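Local coordinates for putative prolyl-tRNA synthetase (Leishmania major, PDB 5XIL), which probably catalyses the ATP-dependent attachment of L-proline to tRNA(Pro), the chain here comprising its class II catalytic core, anticodon-binding and C-terminal zinc-binding domains, at residues A[193-198]-A[408-413]. Residues are numbered along the deposited sequence; the frame is centred on the assembly and turned at random. Where two conformers were deposited one is given.
Sequences PVVRGR and ETMETH. With MG (magnesium ion), chain F.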
loop_
_atom_site.group_PDB
_atom_site.type_symbol
_atom_site.label_atom_id
_atom_site.label_comp_id
_atom_site.label_asym_id
_atom_site.label_seq_id
_atom_site.Cartn_x
_atom_site.Cartn_y
_atom_site.Cartn_z
ATOM N N PRO A 193 -13.932 -19.277 -6.194
ATOM C CA PRO A 193 -14.371 -20.028 -5.073
ATOM C C PRO A 193 -13.200 -20.811 -4.455
ATOM O O PRO A 193 -12.260 -21.162 -5.151
ATOM C CB PRO A 193 -15.381 -20.989 -5.671
ATOM C CG PRO A 193 -14.856 -21.268 -7.047
ATOM C CD PRO A 193 -14.292 -19.909 -7.470
ATOM N N VAL A 194 -13.358 -21.130 -3.187
ATOM C CA VAL A 194 -12.293 -21.784 -2.466
ATOM C C VAL A 194 -12.875 -22.902 -1.624
ATOM O O VAL A 194 -14.086 -22.847 -1.250
ATOM C CB VAL A 194 -11.500 -20.806 -1.561
ATOM C CG1 VAL A 194 -10.914 -19.702 -2.355
ATOM C CG2 VAL A 194 -12.333 -20.268 -0.408
ATOM N N VAL A 195 -12.007 -23.827 -1.225
ATOM C CA VAL A 195 -12.302 -24.789 -0.138
ATOM C C VAL A 195 -11.504 -24.458 1.122
ATOM O O VAL A 195 -10.296 -24.580 1.117
ATOM C CB VAL A 195 -12.034 -26.274 -0.586
ATOM C CG1 VAL A 195 -12.266 -27.242 0.569
ATOM C CG2 VAL A 195 -13.004 -26.609 -1.707
ATOM N N ARG A 196 -12.161 -23.977 2.170
ATOM C CA ARG A 196 -11.481 -23.745 3.462
ATOM C C ARG A 196 -11.270 -25.075 4.101
ATOM O O ARG A 196 -12.212 -25.861 4.224
ATOM C CB ARG A 196 -12.396 -22.905 4.365
ATOM C CG ARG A 196 -12.718 -21.508 3.861
ATOM C CD ARG A 196 -14.042 -21.061 4.477
ATOM N NE ARG A 196 -14.414 -19.673 4.200
ATOM C CZ ARG A 196 -14.960 -19.225 3.100
ATOM N NH1 ARG A 196 -15.173 -20.027 2.104
ATOM N NH2 ARG A 196 -15.356 -17.945 3.050
ATOM N N GLY A 197 -10.057 -25.321 4.603
ATOM C CA GLY A 197 -9.804 -26.596 5.307
ATOM C C GLY A 197 -8.471 -26.586 6.039
ATOM O O GLY A 197 -7.815 -25.547 6.164
ATOM N N ARG A 198 -8.124 -27.750 6.580
ATOM C CA ARG A 198 -6.903 -27.922 7.310
ATOM C C ARG A 198 -5.986 -28.862 6.548
ATOM O O ARG A 198 -6.409 -29.903 6.006
ATOM C CB ARG A 198 -7.196 -28.532 8.688
ATOM C CG ARG A 198 -6.021 -28.471 9.628
ATOM C CD ARG A 198 -6.247 -29.203 10.958
ATOM N NE ARG A 198 -6.960 -30.475 10.864
ATOM C CZ ARG A 198 -8.255 -30.663 11.124
ATOM N NH1 ARG A 198 -9.046 -29.638 11.443
ATOM N NH2 ARG A 198 -8.774 -31.888 11.010
ATOM N N GLU A 408 -19.877 -23.432 -9.549
ATOM C CA GLU A 408 -20.535 -24.586 -10.221
ATOM C C GLU A 408 -19.519 -25.520 -10.895
ATOM O O GLU A 408 -19.601 -26.751 -10.777
ATOM C CB GLU A 408 -21.537 -24.100 -11.311
ATOM C CG GLU A 408 -22.139 -25.242 -12.120
ATOM C CD GLU A 408 -23.042 -24.788 -13.287
ATOM O OE1 GLU A 408 -22.534 -24.652 -14.425
ATOM O OE2 GLU A 408 -24.245 -24.573 -13.045
ATOM N N THR A 409 -18.601 -24.963 -11.639
ATOM C CA THR A 409 -17.565 -25.695 -12.227
ATOM C C THR A 409 -16.743 -26.483 -11.108
ATOM O O THR A 409 -16.451 -27.711 -11.264
ATOM C CB THR A 409 -16.699 -24.759 -13.041
ATOM O OG1 THR A 409 -17.489 -24.233 -14.141
ATOM C CG2 THR A 409 -15.526 -25.464 -13.551
ATOM N N MET A 410 -16.402 -25.784 -10.023
ATOM C CA MET A 410 -15.689 -26.348 -8.926
ATOM C C MET A 410 -16.409 -27.492 -8.338
ATOM O O MET A 410 -15.786 -28.577 -8.169
ATOM C CB MET A 410 -15.295 -25.293 -7.877
ATOM C CG MET A 410 -14.548 -25.859 -6.639
ATOM S SD MET A 410 -14.288 -24.674 -5.289
ATOM C CE MET A 410 -15.939 -24.530 -4.624
ATOM N N GLU A 411 -17.686 -27.291 -7.978
ATOM C CA GLU A 411 -18.446 -28.327 -7.342
ATOM C C GLU A 411 -18.663 -29.519 -8.240
ATOM O O GLU A 411 -18.644 -30.660 -7.740
ATOM C CB GLU A 411 -19.745 -27.766 -6.799
ATOM C CG GLU A 411 -19.524 -26.817 -5.632
ATOM C CD GLU A 411 -20.753 -26.063 -5.192
ATOM O OE1 GLU A 411 -21.756 -26.018 -5.933
ATOM O OE2 GLU A 411 -20.687 -25.489 -4.103
ATOM N N THR A 412 -18.810 -29.276 -9.546
ATOM C CA THR A 412 -19.046 -30.338 -10.567
ATOM C C THR A 412 -17.774 -31.268 -10.618
ATOM O O THR A 412 -17.873 -32.502 -10.669
ATOM C CB THR A 412 -19.339 -29.654 -11.931
ATOM O OG1 THR A 412 -20.656 -29.084 -11.880
ATOM C CG2 THR A 412 -19.259 -30.645 -13.066
ATOM N N HIS A 413 -16.615 -30.657 -10.466
ATOM C CA HIS A 413 -15.351 -31.340 -10.583
ATOM C C HIS A 413 -14.820 -31.870 -9.243
ATOM O O HIS A 413 -13.659 -32.224 -9.144
ATOM C CB HIS A 413 -14.368 -30.440 -11.247
ATOM C CG HIS A 413 -14.578 -30.315 -12.707
ATOM N ND1 HIS A 413 -15.530 -29.469 -13.206
ATOM C CD2 HIS A 413 -14.091 -30.990 -13.757
ATOM C CE1 HIS A 413 -15.513 -29.507 -14.518
ATOM N NE2 HIS A 413 -14.687 -30.455 -14.881
HETATM MG MG MG F . -13.575 -30.620 -16.580
HETATM O O HOH W 1 -11.719 -30.296 -15.406
HETATM O O HOH W 2 -13.783 -32.791 -16.305
HETATM O O HOH W 3 -15.279 -30.887 -17.627
HETATM O O HOH W 4 -12.398 -30.748 -18.065
#
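Met410, near the C-terminal end of helix 387-412, reaches across to Pro193, in the loop leading to a strand of the class II synthetase core, and to Val195 on strand 195-198, joining that antiparallel catalytic fold to the long helix that leads into the C-terminal zinc-binding domain. With chi1 at 178° the Met410 chain runs out extended from the helix, CG opposite the backbone N, before it bends at the thioether. The side chains of Pro193 and Met410 run antiparallel past one another, the sulfur beside the CB-CG bond of the proline ring, with Met410 SD 3.9 Å from both Pro193 CB and Pro193 CG. The bend carries the methyl back to Pro193, where Met410 CE meets Pro193 CB at 3.7 Å. On the strand, Val195 CG2 approaches Met410 SD more loosely, at 4.3 Å. No hydrogen bond crosses between 193-198 and 408-413; the join is apolar and buried, while Val194, whose CB points away from the helix, packs on helix 168-189 and strand 210-218.

Just beyond Met410 the helix ends at a metal site. Thr409 O accepts from both N and ND1 of His413, which arrive from opposite faces of the carbonyl plane; the ND1 bond is 2.8 Å long, and Thr409 O lies close to the imidazole plane. This grip fixes the rotation of the ring and leaves the other nitrogen for magnesium, which Glu219 also binds. Four waters join these two protein ligands around the ion, and His413 NE2 coordinates the magnesium at 2.0 Å.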